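Local coordinates for histidine phosphotransfer protein (Medicago truncatula, PDB 4G78), which probably relays phosphoryl groups through an active histidine between cytokinin sensor histidine kinases and response regulators, at residues 9-14 / 135-140; 29-34 / 87-92; 49-54 / 126-131; 55-60 / 76-81. All blocks are in the same frame, centred on the assembly; numbering follows the deposited sequence.

Interaction 1 of 4, residues 9-14 / 135-140; sequences RKLRDH and FKLQQE
Lys10 meets Leu137 with the aliphatic root of its chain: CG rests 3.8 Å from Leu137 CD1, and the two side chains run slantwise past each other. Beyond CG the lysine bends at three successive torsions, which carries the ammonium away from residues 135-140 and leaves NZ hydrogen-bonded to Tyr133 OH. Lys10 thus touches Leu137 and bonds Tyr133, one turn apart on helix 110-145. Leu11 comes next and is the centre of the contact. Its CB faces Leu137 CB at 4.2 Å, and Leu137 CD1 reaches back to the backbone, 3.8 Å from Leu11 CA. With CG anti to the backbone N (chi1 176°), the Leu11 methyls reach Gln138, CD2 lying 3.7 Å from Gln138 CG. Here the leucine crosses the extended glutamine chain at about a right angle and touches its methylene part, not the amide. The two helices, 6-20 and 110-145, are nearly antiparallel, at 152° between their directions, with segment axes 9.5 Å apart at closest approach. In this helical HPt protein the pair joins the N-terminal helix to the far part of the long C-terminal one, and Leu134 and Ile141 extend the apolar strip beside Leu11. His14, a turn further on, points its CB toward helix 110-145; its NE2 hydrogen-bonds Asn130 O, and its ring meets that of Tyr133 edge-to-face, a T-shaped pair.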
loop_
_atom_site.group_PDB
_atom_site.type_symbol
_atom_site.label_atom_id
_atom_site.label_comp_id
_atom_site.label_asym_id
_atom_site.label_seq_id
_atom_site.Cartn_x
_atom_site.Cartn_y
_atom_site.Cartn_z
ATOM N N ARG A 9 -10.504 -15.030 14.180
ATOM C CA ARG A 9 -9.185 -15.049 14.793
ATOM C C ARG A 9 -8.112 -14.777 13.743
ATOM O O ARG A 9 -7.189 -14.008 13.986
ATOM C CB ARG A 9 -8.899 -16.377 15.493
ATOM C CG ARG A 9 -9.710 -16.596 16.757
ATOM C CD ARG A 9 -9.236 -17.854 17.491
ATOM N NE ARG A 9 -10.017 -19.008 17.086
ATOM C CZ ARG A 9 -9.569 -20.030 16.381
ATOM N NH1 ARG A 9 -8.317 -20.072 15.957
ATOM N NH2 ARG A 9 -10.405 -21.006 16.093
ATOM N N LYS A 10 -8.223 -15.403 12.581
ATOM C CA LYS A 10 -7.210 -15.202 11.547
ATOM C C LYS A 10 -7.198 -13.748 11.093
ATOM O O LYS A 10 -6.127 -13.162 10.870
ATOM C CB LYS A 10 -7.388 -16.157 10.387
ATOM C CG LYS A 10 -6.316 -16.023 9.312
ATOM C CD LYS A 10 -4.909 -16.306 9.685
ATOM C CE LYS A 10 -4.651 -17.744 9.993
ATOM N NZ LYS A 10 -4.728 -18.579 8.779
ATOM N N LEU A 11 -8.380 -13.158 10.897
ATOM C CA LEU A 11 -8.439 -11.783 10.460
ATOM C C LEU A 11 -7.776 -10.874 11.468
ATOM O O LEU A 11 -6.935 -10.017 11.118
ATOM C CB LEU A 11 -9.879 -11.384 10.197
ATOM C CG LEU A 11 -10.117 -9.927 9.820
ATOM C CD1 LEU A 11 -9.273 -9.494 8.631
ATOM C CD2 LEU A 11 -11.571 -9.716 9.573
ATOM N N ARG A 12 -8.131 -11.022 12.767
ATOM C CA ARG A 12 -7.534 -10.146 13.767
ATOM C C ARG A 12 -6.016 -10.394 13.828
ATOM O O ARG A 12 -5.252 -9.422 13.999
ATOM C CB ARG A 12 -8.176 -10.398 15.144
ATOM C CG ARG A 12 -9.588 -9.900 15.252
ATOM C CD ARG A 12 -10.124 -9.965 16.686
ATOM N NE ARG A 12 -10.230 -11.260 17.210
ATOM C CZ ARG A 12 -11.288 -12.069 17.241
ATOM N NH1 ARG A 12 -12.435 -11.715 16.686
ATOM N NH2 ARG A 12 -11.170 -13.270 17.792
ATOM N N ASP A 13 -5.580 -11.628 13.764
ATOM C CA ASP A 13 -4.163 -11.962 13.887
ATOM C C ASP A 13 -3.363 -11.409 12.690
ATOM O O ASP A 13 -2.289 -10.843 12.844
ATOM C CB ASP A 13 -3.960 -13.454 13.990
ATOM C CG ASP A 13 -4.410 -14.045 15.333
ATOM O OD1 ASP A 13 -4.534 -13.285 16.291
ATOM O OD2 ASP A 13 -4.594 -15.294 15.351
ATOM N N HIS A 14 -3.923 -11.609 11.482
ATOM C CA HIS A 14 -3.234 -11.148 10.264
ATOM C C HIS A 14 -3.138 -9.623 10.237
ATOM O O HIS A 14 -2.105 -9.060 9.914
ATOM C CB HIS A 14 -4.046 -11.699 9.100
ATOM C CG HIS A 14 -3.488 -11.173 7.782
ATOM N ND1 HIS A 14 -2.262 -11.521 7.299
ATOM C CD2 HIS A 14 -4.035 -10.322 6.883
ATOM C CE1 HIS A 14 -2.031 -10.890 6.162
ATOM N NE2 HIS A 14 -3.096 -10.171 5.855
ATOM N N PHE A 135 -8.915 -8.709 3.077
ATOM C CA PHE A 135 -10.217 -8.490 2.495
ATOM C C PHE A 135 -10.928 -9.802 2.182
ATOM O O PHE A 135 -12.152 -9.904 2.323
ATOM C CB PHE A 135 -10.076 -7.640 1.226
ATOM C CG PHE A 135 -9.471 -6.266 1.462
ATOM C CD1 PHE A 135 -9.544 -5.614 2.678
ATOM C CD2 PHE A 135 -8.850 -5.624 0.387
ATOM C CE1 PHE A 135 -9.045 -4.328 2.862
ATOM C CE2 PHE A 135 -8.332 -4.322 0.569
ATOM C CZ PHE A 135 -8.429 -3.716 1.800
ATOM N N LYS A 136 -10.162 -10.845 1.793
ATOM C CA LYS A 136 -10.764 -12.171 1.570
ATOM C C LYS A 136 -11.433 -12.656 2.838
ATOM O O LYS A 136 -12.567 -13.143 2.818
ATOM C CB LYS A 136 -9.640 -13.163 1.136
ATOM C CG LYS A 136 -10.154 -14.633 0.929
ATOM C CD LYS A 136 -8.967 -15.563 0.609
ATOM C CE LYS A 136 -9.330 -16.925 0.190
ATOM N NZ LYS A 136 -9.790 -17.798 1.250
ATOM N N LEU A 137 -10.724 -12.559 3.957
ATOM C CA LEU A 137 -11.277 -13.024 5.223
ATOM C C LEU A 137 -12.511 -12.198 5.601
ATOM O O LEU A 137 -13.516 -12.751 6.066
ATOM C CB LEU A 137 -10.219 -12.908 6.322
ATOM C CG LEU A 137 -8.983 -13.834 6.120
ATOM C CD1 LEU A 137 -7.869 -13.383 7.053
ATOM C CD2 LEU A 137 -9.375 -15.295 6.362
ATOM N N GLN A 138 -12.449 -10.876 5.434
ATOM C CA GLN A 138 -13.593 -10.029 5.764
ATOM C C GLN A 138 -14.799 -10.430 4.955
ATOM O O GLN A 138 -15.941 -10.476 5.468
ATOM C CB GLN A 138 -13.335 -8.563 5.432
ATOM C CG GLN A 138 -12.401 -7.984 6.425
ATOM C CD GLN A 138 -12.020 -6.551 6.225
ATOM O OE1 GLN A 138 -11.413 -5.929 7.125
ATOM N NE2 GLN A 138 -12.248 -6.004 5.079
ATOM N N GLN A 139 -14.613 -10.703 3.679
ATOM C CA GLN A 139 -15.691 -11.087 2.783
ATOM C C GLN A 139 -16.327 -12.432 3.194
ATOM O O GLN A 139 -17.494 -12.631 3.101
ATOM C CB GLN A 139 -15.237 -11.059 1.342
ATOM C CG GLN A 139 -14.973 -9.602 0.888
ATOM C CD GLN A 139 -16.074 -8.634 1.104
ATOM O OE1 GLN A 139 -17.247 -8.801 0.918
ATOM N NE2 GLN A 139 -15.457 -7.566 1.636
ATOM N N GLU A 140 -15.433 -13.373 3.601
ATOM C CA GLU A 140 -15.942 -14.671 4.031
ATOM C C GLU A 140 -16.776 -14.533 5.315
ATOM O O GLU A 140 -17.793 -15.210 5.473
ATOM C CB GLU A 140 -14.804 -15.650 4.220
ATOM C CG GLU A 140 -14.172 -16.059 2.914
ATOM C CD GLU A 140 -12.965 -16.936 3.061
ATOM O OE1 GLU A 140 -12.589 -17.291 4.175
ATOM O OE2 GLU A 140 -12.395 -17.296 1.967
#

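Interaction 2 of 4, residues 29-34 / 87-92; sequences SQLQKL and ASVGAA
Leu31 and Val89 make the apolar part of this small contact, which buries 88 Å² in all. A single methyl does the touching: Leu31 CD1 stands 3.9 Å from Val89 CA and 4.2 Å from Val89 CB, and passes 4.3 Å from Ser88 O. The leucine points toward residues 87-92, with CG anti to its carbonyl carbon (chi1 -64°), and an extended second torsion pushes CD1 out to the partner backbone. Val89 does not answer with its methyls. Its CB is directed away from residues 29-34, and the side chain packs instead on Val46, Met47 and Phe50 of helix 41-66, so the leucine meets the root of the valine. Phe42 of that same helix also touches Leu31, which places the leucine beside two helices at once. The fold at this point is a junction: the short helix 26-32 abuts the C-terminal end of helix 72-89 in the four-helix-bundle HPt architecture. Gly90 closes that end in a Schellman motif, its positive phi of 78° being one that favours glycine, and Ala91 then takes the N-cap position of helix 92-99 at the centre of an inverse gamma turn. No hydrogen bond joins residues 29-34 to 87-92; the polar links lie around them. Ser88 O accepts a hydrogen bond from Gln27 NE2, one turn before Leu31. Ser88 OG is hydrogen-bonded to Ser85 O within its own helix, while backbone bonds tie Gly90 to Asp25 and Ala92 to Tyr23.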
loop_
_atom_site.group_PDB
_atom_site.type_symbol
_atom_site.label_atom_id
_atom_site.label_comp_id
_atom_site.label_asym_id
_atom_site.label_seq_id
_atom_site.Cartn_x
_atom_site.Cartn_y
_atom_site.Cartn_z
ATOM N N SER A 29 -6.030 2.434 10.065
ATOM C CA SER A 29 -7.014 2.320 11.127
ATOM C C SER A 29 -8.122 3.369 10.979
ATOM O O SER A 29 -9.293 3.066 11.265
ATOM C CB SER A 29 -6.313 2.505 12.494
ATOM O OG SER A 29 -5.263 1.612 12.674
ATOM N N GLN A 30 -7.762 4.563 10.605
ATOM C CA GLN A 30 -8.783 5.636 10.385
ATOM C C GLN A 30 -9.738 5.211 9.312
ATOM O O GLN A 30 -10.940 5.481 9.405
ATOM C CB GLN A 30 -8.124 6.940 10.043
ATOM C CG GLN A 30 -7.291 7.534 11.137
ATOM C CD GLN A 30 -8.009 7.830 12.372
ATOM O OE1 GLN A 30 -9.193 8.250 12.314
ATOM N NE2 GLN A 30 -7.460 7.595 13.521
ATOM N N LEU A 31 -9.262 4.638 8.226
ATOM C CA LEU A 31 -10.170 4.143 7.155
ATOM C C LEU A 31 -11.081 3.104 7.677
ATOM O O LEU A 31 -12.225 2.982 7.194
ATOM C CB LEU A 31 -9.375 3.665 5.989
ATOM C CG LEU A 31 -8.527 4.635 5.222
ATOM C CD1 LEU A 31 -7.742 3.890 4.120
ATOM C CD2 LEU A 31 -9.370 5.828 4.668
ATOM N N GLN A 32 -10.593 2.223 8.553
ATOM C CA GLN A 32 -11.350 1.088 9.034
ATOM C C GLN A 32 -12.317 1.419 10.152
ATOM O O GLN A 32 -13.188 0.583 10.459
ATOM C CB GLN A 32 -10.436 0.010 9.643
ATOM C CG GLN A 32 -9.608 -0.604 8.634
ATOM C CD GLN A 32 -8.991 -1.791 9.372
ATOM O OE1 GLN A 32 -9.324 -2.908 8.964
ATOM N NE2 GLN A 32 -8.285 -1.466 10.396
ATOM N N LYS A 33 -12.204 2.600 10.716
ATOM C CA LYS A 33 -12.979 2.863 11.955
ATOM C C LYS A 33 -14.435 2.742 11.689
ATOM O O LYS A 33 -14.918 3.119 10.564
ATOM C CB LYS A 33 -12.538 4.193 12.519
ATOM C CG LYS A 33 -12.881 5.411 11.655
ATOM C CD LYS A 33 -12.371 6.700 12.342
ATOM C CE LYS A 33 -11.696 7.597 11.292
ATOM N NZ LYS A 33 -12.209 8.991 11.321
ATOM N N LEU A 34 -15.217 2.251 12.604
ATOM C CA LEU A 34 -16.652 2.308 12.539
ATOM C C LEU A 34 -17.114 3.804 12.269
ATOM O O LEU A 34 -16.601 4.666 12.976
ATOM C CB LEU A 34 -17.376 1.743 13.666
ATOM C CG LEU A 34 -17.681 0.269 13.785
ATOM C CD1 LEU A 34 -18.064 -0.054 15.218
ATOM C CD2 LEU A 34 -18.725 -0.232 12.801
ATOM N N ALA A 87 0.629 7.577 2.043
ATOM C CA ALA A 87 0.216 8.166 3.294
ATOM C C ALA A 87 -1.289 8.255 3.404
ATOM O O ALA A 87 -1.818 8.098 4.552
ATOM C CB ALA A 87 0.783 9.572 3.433
ATOM N N SER A 88 -2.000 8.431 2.349
ATOM C CA SER A 88 -3.490 8.561 2.362
ATOM C C SER A 88 -4.197 7.312 2.756
ATOM O O SER A 88 -5.383 7.374 3.121
ATOM C CB SER A 88 -4.009 9.081 1.044
ATOM O OG SER A 88 -4.148 8.068 0.023
ATOM N N VAL A 89 -3.508 6.181 2.679
ATOM C CA VAL A 89 -4.098 4.900 2.985
ATOM C C VAL A 89 -3.403 4.155 4.127
ATOM O O VAL A 89 -3.813 3.077 4.482
ATOM C CB VAL A 89 -4.250 4.021 1.757
ATOM C CG1 VAL A 89 -5.088 4.686 0.668
ATOM C CG2 VAL A 89 -2.906 3.561 1.203
ATOM N N GLY A 90 -2.346 4.749 4.693
ATOM C CA GLY A 90 -1.629 4.069 5.781
ATOM C C GLY A 90 -0.698 2.975 5.367
ATOM O O GLY A 90 -0.348 2.117 6.173
ATOM N N ALA A 91 -0.186 3.036 4.123
ATOM C CA ALA A 91 0.784 2.060 3.598
ATOM C C ALA A 91 2.189 2.522 4.015
ATOM O O ALA A 91 2.915 3.154 3.260
ATOM C CB ALA A 91 0.645 1.957 2.107
ATOM N N ALA A 92 2.554 2.223 5.273
ATOM C CA ALA A 92 3.686 2.837 5.924
ATOM C C ALA A 92 5.032 2.478 5.292
ATOM O O ALA A 92 5.856 3.331 5.034
ATOM C CB ALA A 92 3.695 2.465 7.400
#

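Interaction 3 of 4, residues 49-54 / 126-131; sequences MFFDDS and LLKNNL
Phe51 lies against the side chain of Lys128 as a flat plate against a rod. Lys128 CG sits 3.9 Å from the ring centroid, only 11° off the normal, a CH-pi contact over the middle of one face. A chi1 of -180° and the extended torsions beyond it lay the lysine chain across the ring, with CE 4.0 Å from Phe51 CD2. At the edge of the same ring, near its plane, Leu131 CD1 stands 4.0 Å from Phe51 CZ. Phe50 adds a further apolar touch, its CE2 4.1 Å from Leu127 CD2. Ser54 OG lies over one face of the Phe50 ring toward its rim and bonds to Phe50 O at 2.8 Å, above the carbonyl plane and on the face opposite Ser54 N; Gln82 NE2 is hydrogen-bonded to the same hydroxyl. Against these buried phenylalanines and leucines stands the solvent side, with Lys128 partly exposed and Asp52 exposed. There Asp52 OD1, 6.3 Å from Lys128 NZ, makes no contact with it, while NZ forms a salt bridge with Glu55. Were Lys128 an alanine, the Phe51 ring would probably lose the methylenes over one face, and Glu55 its charged mate. Helices 41-66 and 110-145 run antiparallel at 153°, their segment axes 11.9 Å apart, a separation filled by the two phenylalanine rings, the leucines and the methylenes of Lys128. With Phe50 also packed on helix 72-89 and Leu127 on Met18 of helix 6-20, this is the hydrophobic interior typical of the HPt helix bundle.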
loop_
_atom_site.group_PDB
_atom_site.type_symbol
_atom_site.label_atom_id
_atom_site.label_comp_id
_atom_site.label_asym_id
_atom_site.label_seq_id
_atom_site.Cartn_x
_atom_site.Cartn_y
_atom_site.Cartn_z
ATOM N N MET A 49 -8.803 1.962 -5.430
ATOM C CA MET A 49 -8.380 3.227 -6.076
ATOM C C MET A 49 -6.871 3.405 -5.948
ATOM O O MET A 49 -6.194 3.785 -6.892
ATOM C CB MET A 49 -9.159 4.384 -5.483
ATOM C CG MET A 49 -10.617 4.383 -5.844
ATOM S SD MET A 49 -11.503 5.658 -4.876
ATOM C CE MET A 49 -13.151 5.377 -5.510
ATOM N N PHE A 50 -6.360 3.185 -4.735
ATOM C CA PHE A 50 -4.937 3.292 -4.458
ATOM C C PHE A 50 -4.130 2.290 -5.274
ATOM O O PHE A 50 -3.079 2.654 -5.829
ATOM C CB PHE A 50 -4.721 3.097 -2.948
ATOM C CG PHE A 50 -3.262 2.924 -2.586
ATOM C CD1 PHE A 50 -2.412 3.968 -2.525
ATOM C CD2 PHE A 50 -2.786 1.663 -2.279
ATOM C CE1 PHE A 50 -1.101 3.835 -2.204
ATOM C CE2 PHE A 50 -1.459 1.470 -1.938
ATOM C CZ PHE A 50 -0.615 2.619 -1.897
ATOM N N PHE A 51 -4.576 1.057 -5.374
ATOM C CA PHE A 51 -3.834 0.038 -6.130
ATOM C C PHE A 51 -3.764 0.453 -7.607
ATOM O O PHE A 51 -2.704 0.343 -8.240
ATOM C CB PHE A 51 -4.493 -1.343 -6.027
ATOM C CG PHE A 51 -4.505 -1.994 -4.668
ATOM C CD1 PHE A 51 -3.561 -1.756 -3.707
ATOM C CD2 PHE A 51 -5.554 -2.875 -4.375
ATOM C CE1 PHE A 51 -3.635 -2.367 -2.471
ATOM C CE2 PHE A 51 -5.597 -3.517 -3.131
ATOM C CZ PHE A 51 -4.673 -3.268 -2.230
ATOM N N ASP A 52 -4.881 0.909 -8.163
ATOM C CA ASP A 52 -4.881 1.244 -9.568
ATOM C C ASP A 52 -3.917 2.413 -9.846
ATOM O O ASP A 52 -3.107 2.370 -10.786
ATOM C CB ASP A 52 -6.315 1.554 -9.978
ATOM C CG ASP A 52 -7.228 0.346 -10.110
ATOM O OD1 ASP A 52 -6.749 -0.836 -10.019
ATOM O OD2 ASP A 52 -8.446 0.595 -10.176
ATOM N N ASP A 53 -3.947 3.444 -9.003
ATOM C CA ASP A 53 -3.030 4.582 -9.176
ATOM C C ASP A 53 -1.596 4.167 -8.993
ATOM O O ASP A 53 -0.698 4.589 -9.729
ATOM C CB ASP A 53 -3.383 5.720 -8.246
ATOM C CG ASP A 53 -4.710 6.469 -8.693
ATOM O OD1 ASP A 53 -5.250 6.206 -9.770
ATOM O OD2 ASP A 53 -5.120 7.271 -7.877
ATOM N N SER A 54 -1.338 3.333 -7.984
ATOM C CA SER A 54 0.014 2.941 -7.677
ATOM C C SER A 54 0.607 2.111 -8.790
ATOM O O SER A 54 1.792 2.273 -9.118
ATOM C CB SER A 54 0.039 2.138 -6.391
ATOM O OG SER A 54 -0.338 2.876 -5.242
ATOM N N LEU A 126 4.075 -6.768 -1.476
ATOM C CA LEU A 126 3.840 -7.346 -0.132
ATOM C C LEU A 126 2.594 -6.764 0.452
ATOM O O LEU A 126 1.751 -7.465 1.053
ATOM C CB LEU A 126 5.040 -7.093 0.786
ATOM C CG LEU A 126 6.288 -7.909 0.493
ATOM C CD1 LEU A 126 7.468 -7.354 1.219
ATOM C CD2 LEU A 126 6.005 -9.406 0.916
ATOM N N LEU A 127 2.456 -5.435 0.354
ATOM C CA LEU A 127 1.278 -4.771 0.919
ATOM C C LEU A 127 0.011 -5.268 0.247
ATOM O O LEU A 127 -0.978 -5.605 0.902
ATOM C CB LEU A 127 1.429 -3.279 0.761
ATOM C CG LEU A 127 0.186 -2.502 1.179
ATOM C CD1 LEU A 127 -0.034 -2.549 2.682
ATOM C CD2 LEU A 127 0.256 -1.145 0.662
ATOM N N LYS A 128 0.009 -5.243 -1.094
ATOM C CA LYS A 128 -1.212 -5.589 -1.834
ATOM C C LYS A 128 -1.614 -7.018 -1.525
ATOM O O LYS A 128 -2.792 -7.315 -1.282
ATOM C CB LYS A 128 -0.995 -5.374 -3.324
ATOM C CG LYS A 128 -2.225 -5.706 -4.129
ATOM C CD LYS A 128 -2.126 -5.374 -5.571
ATOM C CE LYS A 128 -3.392 -5.546 -6.344
ATOM N NZ LYS A 128 -3.194 -5.492 -7.798
ATOM N N ASN A 129 -0.654 -7.957 -1.553
ATOM C CA ASN A 129 -1.009 -9.372 -1.289
ATOM C C ASN A 129 -1.535 -9.545 0.149
ATOM O O ASN A 129 -2.523 -10.293 0.350
ATOM C CB ASN A 129 0.144 -10.240 -1.548
ATOM C CG ASN A 129 0.385 -10.346 -3.072
ATOM O OD1 ASN A 129 -0.480 -10.105 -3.915
ATOM N ND2 ASN A 129 1.573 -10.713 -3.352
ATOM N N ASN A 130 -0.935 -8.886 1.089
ATOM C CA ASN A 130 -1.391 -9.003 2.497
ATOM C C ASN A 130 -2.774 -8.347 2.657
ATOM O O ASN A 130 -3.623 -8.909 3.383
ATOM C CB ASN A 130 -0.370 -8.452 3.437
ATOM C CG ASN A 130 0.752 -9.420 3.760
ATOM O OD1 ASN A 130 0.506 -10.473 4.317
ATOM N ND2 ASN A 130 1.952 -9.146 3.391
ATOM N N LEU A 131 -3.035 -7.207 2.048
ATOM C CA LEU A 131 -4.344 -6.606 2.113
ATOM C C LEU A 131 -5.388 -7.431 1.427
ATOM O O LEU A 131 -6.516 -7.569 1.915
ATOM C CB LEU A 131 -4.364 -5.190 1.503
ATOM C CG LEU A 131 -3.718 -4.133 2.383
ATOM C CD1 LEU A 131 -3.647 -2.824 1.589
ATOM C CD2 LEU A 131 -4.443 -3.998 3.719
#

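Interaction 4 of 4, residues 55-60 / 76-81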
loop_
_atom_site.group_PDB
_atom_site.type_symbol
_atom_site.label_atom_id
_atom_site.label_comp_id
_atom_site.label_asym_id
_atom_site.label_seq_id
_atom_site.Cartn_x
_atom_site.Cartn_y
_atom_site.Cartn_z
ATOM N N GLU A 55 -0.163 1.191 -9.352
ATOM C CA GLU A 55 0.412 0.306 -10.383
ATOM C C GLU A 55 0.753 1.116 -11.615
ATOM O O GLU A 55 1.804 0.883 -12.247
ATOM C CB GLU A 55 -0.569 -0.814 -10.666
ATOM C CG GLU A 55 -0.569 -1.791 -9.468
ATOM C CD GLU A 55 -1.698 -2.752 -9.445
ATOM O OE1 GLU A 55 -2.252 -3.047 -10.496
ATOM O OE2 GLU A 55 -2.035 -3.223 -8.324
ATOM N N LYS A 56 -0.073 2.063 -11.981
ATOM C CA LYS A 56 0.251 2.962 -13.092
ATOM C C LYS A 56 1.485 3.737 -12.793
ATOM O O LYS A 56 2.403 3.897 -13.695
ATOM C CB LYS A 56 -0.943 3.841 -13.410
ATOM C CG LYS A 56 -2.047 3.171 -14.187
ATOM C CD LYS A 56 -2.435 4.001 -15.431
ATOM C CE LYS A 56 -3.606 3.366 -16.126
ATOM N NZ LYS A 56 -3.173 2.252 -17.047
ATOM N N LEU A 57 1.626 4.316 -11.598
ATOM C CA LEU A 57 2.740 5.095 -11.230
ATOM C C LEU A 57 4.037 4.304 -11.255
ATOM O O LEU A 57 5.076 4.732 -11.760
ATOM C CB LEU A 57 2.468 5.833 -9.907
ATOM C CG LEU A 57 3.518 6.759 -9.431
ATOM C CD1 LEU A 57 2.884 7.765 -8.480
ATOM C CD2 LEU A 57 4.636 6.056 -8.704
ATOM N N LEU A 58 4.012 3.100 -10.652
ATOM C CA LEU A 58 5.194 2.256 -10.646
ATOM C C LEU A 58 5.598 1.917 -12.065
ATOM O O LEU A 58 6.845 1.873 -12.348
ATOM C CB LEU A 58 4.914 0.943 -9.885
ATOM C CG LEU A 58 4.798 1.128 -8.384
ATOM C CD1 LEU A 58 4.583 -0.130 -7.584
ATOM C CD2 LEU A 58 6.110 1.606 -7.839
ATOM N N ASN A 59 4.660 1.628 -12.941
ATOM C CA ASN A 59 5.019 1.335 -14.357
ATOM C C ASN A 59 5.667 2.573 -14.978
ATOM O O ASN A 59 6.676 2.471 -15.714
ATOM C CB ASN A 59 3.803 0.889 -15.101
ATOM C CG ASN A 59 3.317 -0.481 -14.770
ATOM O OD1 ASN A 59 2.093 -0.752 -15.077
ATOM N ND2 ASN A 59 4.266 -1.258 -14.167
ATOM N N ASN A 60 5.133 3.778 -14.676
ATOM C CA ASN A 60 5.763 4.992 -15.185
ATOM C C ASN A 60 7.127 5.189 -14.701
ATOM O O ASN A 60 8.040 5.623 -15.448
ATOM C CB ASN A 60 4.875 6.215 -14.854
ATOM C CG ASN A 60 3.633 6.275 -15.697
ATOM O OD1 ASN A 60 3.688 5.872 -16.827
ATOM N ND2 ASN A 60 2.525 6.825 -15.362
ATOM N N ASP A 76 11.785 11.861 -9.206
ATOM C CA ASP A 76 11.521 12.445 -7.908
ATOM C C ASP A 76 10.054 12.886 -7.758
ATOM O O ASP A 76 9.433 12.612 -6.711
ATOM C CB ASP A 76 12.559 13.537 -7.633
ATOM C CG ASP A 76 12.576 13.953 -6.172
ATOM O OD1 ASP A 76 12.927 13.348 -5.266
ATOM O OD2 ASP A 76 11.957 14.944 -6.095
ATOM N N ALA A 77 9.459 13.420 -8.807
ATOM C CA ALA A 77 8.047 13.826 -8.744
ATOM C C ALA A 77 7.166 12.582 -8.552
ATOM O O ALA A 77 6.186 12.633 -7.801
ATOM C CB ALA A 77 7.695 14.582 -9.964
ATOM N N HIS A 78 7.441 11.525 -9.272
ATOM C CA HIS A 78 6.661 10.294 -9.124
ATOM C C HIS A 78 6.771 9.759 -7.693
ATOM O O HIS A 78 5.807 9.325 -7.100
ATOM C CB HIS A 78 7.085 9.204 -10.123
ATOM C CG HIS A 78 6.761 9.401 -11.522
ATOM N ND1 HIS A 78 5.501 9.738 -11.968
ATOM C CD2 HIS A 78 7.544 9.197 -12.649
ATOM C CE1 HIS A 78 5.551 9.820 -13.327
ATOM N NE2 HIS A 78 6.812 9.517 -13.753
ATOM N N ALA A 79 7.989 9.738 -7.167
ATOM C CA ALA A 79 8.202 9.216 -5.801
ATOM C C ALA A 79 7.411 10.067 -4.797
ATOM O O ALA A 79 6.817 9.513 -3.871
ATOM C CB ALA A 79 9.654 9.195 -5.447
ATOM N N HIS A 80 7.394 11.398 -4.965
ATOM C CA HIS A 80 6.661 12.256 -4.093
ATOM C C HIS A 80 5.189 12.030 -4.185
ATOM O O HIS A 80 4.445 11.995 -3.168
ATOM C CB HIS A 80 7.004 13.726 -4.441
ATOM C CG HIS A 80 6.333 14.739 -3.592
ATOM N ND1 HIS A 80 5.189 15.544 -3.884
ATOM C CD2 HIS A 80 6.714 15.039 -2.323
ATOM C CE1 HIS A 80 4.947 16.234 -2.795
ATOM N NE2 HIS A 80 5.851 15.945 -1.796
ATOM N N GLN A 81 4.656 11.854 -5.390
ATOM C CA GLN A 81 3.248 11.550 -5.574
ATOM C C GLN A 81 2.902 10.246 -4.887
ATOM O O GLN A 81 1.880 10.133 -4.199
ATOM C CB GLN A 81 2.842 11.576 -7.030
ATOM C CG GLN A 81 1.443 11.026 -7.339
ATOM C CD GLN A 81 0.372 11.994 -6.905
ATOM O OE1 GLN A 81 0.546 13.229 -6.898
ATOM N NE2 GLN A 81 -0.821 11.410 -6.571
#
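This is a surface contact between consecutive antiparallel helices, 41-66 and 72-89, which form a helical hairpin; the segment axes approach to 10.2 Å at 160°. Leu57 fills the seam. Its CG lies anti to the backbone N (chi1 -176°), which aims the two methyls across at helix 72-89: CD1 settles 3.6 Å from His78 O and 3.7 Å from Gln81 CG, while CD2 is 4.2 Å from His78 CB. The leucine branch thus touches a backbone carbonyl and the methylenes of its neighbours, not their polar ends. Gln81 bends at chi2 and crosses the leucine at a slant, offering CG as the touching atom. One turn along the first helix, Asn60 CB approaches the His78 ring, 4.0 Å from both CE1 and NE2. It counts as an off-centre CH-pi contact, 29° from the ring normal. Residues 55-60 and 76-81 share no hydrogen bond; Met61 gives His78 a further apolar neighbour on helix 41-66. On the second helix the CB of His80 is directed away from residues 55-60; the residue is exposed, and its side chain touches Arg102 of helix 101-106. His80 is the predicted phosphohistidine, unmodified here, and a histidine carried on the outer side of a bundle helix, accessible to partner proteins, is the hallmark of the HPt phosphotransfer site.

Burial separates the four. Interaction 3 is the core contact, where aromatic rings meet leucines and a lysine chain; interactions 1 and 2 are partly buried and rest on leucine methyls, and interaction 4 lies at the surface, mixing a leucine with polar residues. None has a hydrogen bond between its own segments, yet polar bonds join neighbours: interaction 1 touches 3 through a hydrogen bond, and 3 touches 4 through a salt bridge. Interactions 1 and 3 share helix 110-145, 3 and 4 helix 41-66, 2 and 4 helix 72-89. Between 2 and 3 the touch is apolar, Ala91 and Val89 packing on Leu127 and Phe50, whereas interactions 1 and 4 lie on opposite sides of the chain's centre.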